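Long-range contact in SSO1986 (PDB 2X5Q), which forms part of the archaeal CMR ribonucleoprotein complex of CRISPR antiviral defence, possibly as a homodimer: residues 138-148 with 183-194. Sequence-based numbering, arbitrary orientation.
Sequences DKVTSFVSLDR and EEIFNYYSIKSL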
loop_
_atom_site.group_PDB
_atom_site.type_symbol
_atom_site.label_atom_id
_atom_site.label_comp_id
_atom_site.label_asym_id
_atom_site.label_seq_id
_atom_site.Cartn_x
_atom_site.Cartn_y
_atom_site.Cartn_z
ATOM N N ASP A 138 17.561 -4.633 6.669
ATOM C CA ASP A 138 18.263 -5.909 6.607
ATOM C C ASP A 138 17.355 -7.046 6.127
ATOM O O ASP A 138 17.475 -8.189 6.578
ATOM C CB ASP A 138 18.829 -6.221 8.002
ATOM C CG ASP A 138 20.130 -6.957 7.945
ATOM O OD1 ASP A 138 20.097 -8.158 7.608
ATOM O OD2 ASP A 138 21.183 -6.338 8.245
ATOM N N LYS A 139 16.440 -6.714 5.217
ATOM C CA LYS A 139 15.439 -7.655 4.735
ATOM C C LYS A 139 15.404 -7.649 3.221
ATOM O O LYS A 139 15.576 -6.598 2.597
ATOM C CB LYS A 139 14.066 -7.291 5.274
ATOM C CG LYS A 139 13.962 -7.467 6.780
ATOM C CD LYS A 139 12.548 -7.424 7.254
ATOM C CE LYS A 139 12.460 -7.259 8.758
ATOM N NZ LYS A 139 13.021 -8.424 9.460
ATOM N N VAL A 140 15.186 -8.824 2.638
ATOM C CA VAL A 140 15.175 -8.978 1.187
ATOM C C VAL A 140 13.821 -9.510 0.771
ATOM O O VAL A 140 13.290 -10.411 1.415
ATOM C CB VAL A 140 16.286 -9.938 0.675
ATOM C CG1 VAL A 140 16.229 -11.311 1.368
ATOM C CG2 VAL A 140 16.191 -10.106 -0.833
ATOM N N THR A 141 13.270 -8.924 -0.287
ATOM C CA THR A 141 12.023 -9.385 -0.872
ATOM C C THR A 141 12.365 -10.090 -2.179
ATOM O O THR A 141 13.209 -9.613 -2.954
ATOM C CB THR A 141 11.048 -8.221 -1.101
ATOM O OG1 THR A 141 11.549 -7.362 -2.143
ATOM C CG2 THR A 141 10.905 -7.425 0.175
ATOM N N SER A 142 11.732 -11.234 -2.410
ATOM C CA SER A 142 12.071 -12.073 -3.534
ATOM C C SER A 142 10.826 -12.525 -4.226
ATOM O O SER A 142 9.838 -12.836 -3.579
ATOM C CB SER A 142 12.833 -13.310 -3.058
ATOM O OG SER A 142 13.915 -12.914 -2.256
ATOM N N PHE A 143 10.910 -12.584 -5.547
ATOM C CA PHE A 143 9.858 -13.117 -6.367
ATOM C C PHE A 143 9.831 -14.640 -6.217
ATOM O O PHE A 143 10.858 -15.306 -6.365
ATOM C CB PHE A 143 10.101 -12.722 -7.824
ATOM C CG PHE A 143 9.132 -13.343 -8.784
ATOM C CD1 PHE A 143 7.890 -12.773 -8.997
ATOM C CD2 PHE A 143 9.464 -14.500 -9.472
ATOM C CE1 PHE A 143 6.996 -13.336 -9.873
ATOM C CE2 PHE A 143 8.570 -15.069 -10.355
ATOM C CZ PHE A 143 7.338 -14.486 -10.559
ATOM N N VAL A 144 8.653 -15.173 -5.923
ATOM C CA VAL A 144 8.466 -16.606 -5.757
ATOM C C VAL A 144 7.325 -17.077 -6.646
ATOM O O VAL A 144 6.314 -16.398 -6.783
ATOM C CB VAL A 144 8.168 -16.963 -4.285
ATOM C CG1 VAL A 144 8.107 -18.487 -4.111
ATOM C CG2 VAL A 144 9.256 -16.359 -3.357
ATOM N N SER A 145 7.514 -18.225 -7.292
ATOM C CA SER A 145 6.411 -18.884 -7.993
ATOM C C SER A 145 6.059 -20.164 -7.245
ATOM O O SER A 145 6.843 -20.664 -6.441
ATOM C CB SER A 145 6.788 -19.174 -9.439
ATOM O OG SER A 145 7.786 -20.167 -9.489
ATOM N N LEU A 146 4.863 -20.683 -7.485
ATOM C CA LEU A 146 4.446 -21.917 -6.816
ATOM C C LEU A 146 5.217 -23.112 -7.374
ATOM O O LEU A 146 5.288 -23.299 -8.588
ATOM C CB LEU A 146 2.946 -22.164 -6.972
ATOM C CG LEU A 146 1.976 -21.347 -6.124
ATOM C CD1 LEU A 146 0.611 -21.998 -6.168
ATOM C CD2 LEU A 146 2.448 -21.197 -4.674
ATOM N N ASP A 147 5.793 -23.913 -6.479
ATOM C CA ASP A 147 6.293 -25.228 -6.856
ATOM C C ASP A 147 5.113 -26.036 -7.418
ATOM O O ASP A 147 3.975 -25.908 -6.942
ATOM C CB ASP A 147 6.951 -25.916 -5.652
ATOM C CG ASP A 147 7.287 -27.371 -5.913
ATOM O OD1 ASP A 147 8.478 -27.703 -6.106
ATOM O OD2 ASP A 147 6.351 -28.191 -5.910
ATOM N N ARG A 148 5.365 -26.830 -8.451
ATOM C CA ARG A 148 4.269 -27.476 -9.179
ATOM C C ARG A 148 3.622 -28.627 -8.420
ATOM O O ARG A 148 2.430 -28.879 -8.602
ATOM C CB ARG A 148 4.724 -27.922 -10.570
ATOM C CG ARG A 148 4.775 -26.762 -11.536
ATOM C CD ARG A 148 5.327 -27.133 -12.908
ATOM N NE ARG A 148 5.677 -25.913 -13.638
ATOM C CZ ARG A 148 5.910 -25.827 -14.945
ATOM N NH1 ARG A 148 5.837 -26.903 -15.730
ATOM N NH2 ARG A 148 6.227 -24.644 -15.470
ATOM N N GLU A 183 -1.073 -22.615 -10.934
ATOM C CA GLU A 183 0.349 -22.543 -11.211
ATOM C C GLU A 183 0.733 -21.265 -11.978
ATOM O O GLU A 183 1.762 -20.667 -11.682
ATOM C CB GLU A 183 0.816 -23.803 -11.958
ATOM C CG GLU A 183 2.323 -23.877 -12.190
ATOM C CD GLU A 183 3.159 -23.587 -10.946
ATOM O OE1 GLU A 183 2.681 -23.790 -9.804
ATOM O OE2 GLU A 183 4.307 -23.141 -11.119
ATOM N N GLU A 184 -0.115 -20.839 -12.916
ATOM C CA GLU A 184 0.091 -19.602 -13.684
ATOM C C GLU A 184 0.040 -18.351 -12.830
ATOM O O GLU A 184 0.878 -17.465 -12.947
ATOM C CB GLU A 184 -0.985 -19.434 -14.768
ATOM C CG GLU A 184 -0.787 -20.254 -16.017
ATOM C CD GLU A 184 -2.042 -20.332 -16.905
ATOM O OE1 GLU A 184 -3.124 -19.775 -16.549
ATOM O OE2 GLU A 184 -1.953 -20.990 -17.962
ATOM N N ILE A 185 -0.995 -18.262 -12.009
ATOM C CA ILE A 185 -1.352 -17.009 -11.355
ATOM C C ILE A 185 -0.539 -16.668 -10.117
ATOM O O ILE A 185 -0.121 -15.536 -9.957
ATOM C CB ILE A 185 -2.855 -17.010 -10.944
ATOM C CG1 ILE A 185 -3.740 -17.051 -12.185
ATOM C CG2 ILE A 185 -3.208 -15.792 -10.097
ATOM C CD1 ILE A 185 -5.130 -17.542 -11.861
ATOM N N PHE A 186 -0.352 -17.630 -9.221
ATOM C CA PHE A 186 0.015 -17.292 -7.844
ATOM C C PHE A 186 1.520 -17.187 -7.596
ATOM O O PHE A 186 2.084 -17.862 -6.732
ATOM C CB PHE A 186 -0.667 -18.247 -6.869
ATOM C CG PHE A 186 -2.138 -18.027 -6.789
ATOM C CD1 PHE A 186 -2.641 -16.886 -6.197
ATOM C CD2 PHE A 186 -3.024 -18.919 -7.370
ATOM C CE1 PHE A 186 -4.004 -16.663 -6.138
ATOM C CE2 PHE A 186 -4.382 -18.694 -7.305
ATOM C CZ PHE A 186 -4.868 -17.569 -6.694
ATOM N N ASN A 187 2.151 -16.313 -8.368
ATOM C CA ASN A 187 3.459 -15.791 -8.029
ATOM C C ASN A 187 3.280 -14.714 -6.958
ATOM O O ASN A 187 2.215 -14.088 -6.859
ATOM C CB ASN A 187 4.127 -15.175 -9.244
ATOM C CG ASN A 187 4.134 -16.086 -10.432
ATOM O OD1 ASN A 187 4.348 -17.290 -10.304
ATOM N ND2 ASN A 187 3.915 -15.517 -11.615
ATOM N N TYR A 188 4.314 -14.506 -6.157
ATOM C CA TYR A 188 4.259 -13.557 -5.057
ATOM C C TYR A 188 5.662 -13.155 -4.614
ATOM O O TYR A 188 6.671 -13.736 -5.047
ATOM C CB TYR A 188 3.464 -14.130 -3.872
ATOM C CG TYR A 188 4.047 -15.405 -3.264
ATOM C CD1 TYR A 188 4.816 -15.362 -2.116
ATOM C CD2 TYR A 188 3.823 -16.645 -3.845
ATOM C CE1 TYR A 188 5.361 -16.531 -1.552
ATOM C CE2 TYR A 188 4.345 -17.815 -3.290
ATOM C CZ TYR A 188 5.115 -17.747 -2.145
ATOM O OH TYR A 188 5.649 -18.888 -1.606
ATOM N N TYR A 189 5.716 -12.119 -3.783
ATOM C CA TYR A 189 6.972 -11.636 -3.222
ATOM C C TYR A 189 6.985 -11.981 -1.741
ATOM O O TYR A 189 6.026 -11.692 -1.019
ATOM C CB TYR A 189 7.124 -10.129 -3.443
ATOM C CG TYR A 189 7.524 -9.796 -4.857
ATOM C CD1 TYR A 189 8.836 -9.478 -5.168
ATOM C CD2 TYR A 189 6.586 -9.825 -5.895
ATOM C CE1 TYR A 189 9.212 -9.189 -6.475
ATOM C CE2 TYR A 189 6.959 -9.531 -7.202
ATOM C CZ TYR A 189 8.265 -9.219 -7.476
ATOM O OH TYR A 189 8.637 -8.946 -8.750
ATOM N N SER A 190 8.031 -12.668 -1.307
ATOM C CA SER A 190 8.187 -12.970 0.110
ATOM C C SER A 190 9.349 -12.172 0.649
ATOM O O SER A 190 10.310 -11.892 -0.069
ATOM C CB SER A 190 8.389 -14.463 0.363
ATOM O OG SER A 190 9.688 -14.872 0.074
ATOM N N ILE A 191 9.239 -11.786 1.911
ATOM C CA ILE A 191 10.237 -10.962 2.560
ATOM C C ILE A 191 10.877 -11.780 3.669
ATOM O O ILE A 191 10.192 -12.523 4.378
ATOM C CB ILE A 191 9.622 -9.637 3.070
ATOM C CG1 ILE A 191 10.686 -8.736 3.701
ATOM C CG2 ILE A 191 8.449 -9.889 4.022
ATOM C CD1 ILE A 191 10.225 -7.290 3.833
ATOM N N LYS A 192 12.190 -11.648 3.795
ATOM C CA LYS A 192 12.971 -12.408 4.762
ATOM C C LYS A 192 14.090 -11.530 5.323
ATOM O O LYS A 192 14.622 -10.663 4.619
ATOM C CB LYS A 192 13.562 -13.650 4.086
ATOM C CG LYS A 192 14.462 -14.463 4.990
ATOM C CD LYS A 192 15.113 -15.636 4.302
ATOM C CE LYS A 192 16.129 -16.296 5.243
ATOM N NZ LYS A 192 15.462 -16.774 6.507
ATOM N N SER A 193 14.445 -11.758 6.587
ATOM C CA SER A 193 15.574 -11.062 7.189
ATOM C C SER A 193 16.866 -11.791 6.837
ATOM O O SER A 193 16.925 -13.019 6.856
ATOM C CB SER A 193 15.418 -10.950 8.704
ATOM O OG SER A 193 15.253 -12.227 9.273
ATOM N N LEU A 194 17.889 -11.019 6.499
ATOM C CA LEU A 194 19.180 -11.567 6.084
ATOM C C LEU A 194 20.088 -11.973 7.242
ATOM O O LEU A 194 21.022 -12.771 7.058
ATOM C CB LEU A 194 19.913 -10.536 5.220
ATOM C CG LEU A 194 19.240 -10.239 3.882
ATOM C CD1 LEU A 194 19.716 -8.925 3.301
ATOM C CD2 LEU A 194 19.504 -11.377 2.913
HETATM O O HOH W 1 13.039 -12.929 0.237
HETATM O O HOH W 2 3.354 -19.678 -9.524
#
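Ser190 O is gripped twice across the contact: by Ser142 N at 2.8 Å, and by a water 2.9 Å from Ser190 O that also donates to Val140 O and bonds Ser142 OG. This pair belongs to an antiparallel two-stranded ribbon, 139-144 with 188-193, whose hydrogen-bonded pairs are Val140-Lys192, Ser142-Ser190 and Val144-Tyr188; the strands are joined through a largely helical connection. On the Phe143 face, the edge of the Phe143 ring points at the face of Tyr189 in an offset T-shaped stack, planes at 70° and centroids 5.6 Å apart. The Phe143 side chain (chi1 174°, CG trans to N) also sends its ring obliquely against Asn187, CZ lying 3.5 Å from Asn187 CB. On the other face, Val144 CB sits over the Tyr188 ring, 3.9 Å from its centroid, while Tyr188 OH bonds Glu66 and Asn18. Past the ribbon, a second water accepts from Leu146 N, and Leu146 O lies 2.7 Å from Glu183 OE2 and 2.9 Å from Glu183 OE1. Arg148 adds a long, weak salt bridge to Glu183. Backbone bonds and aromatic packing thus hold the strands, whereas at the end of helix 172-185 the contact passes to a carboxyl group and water.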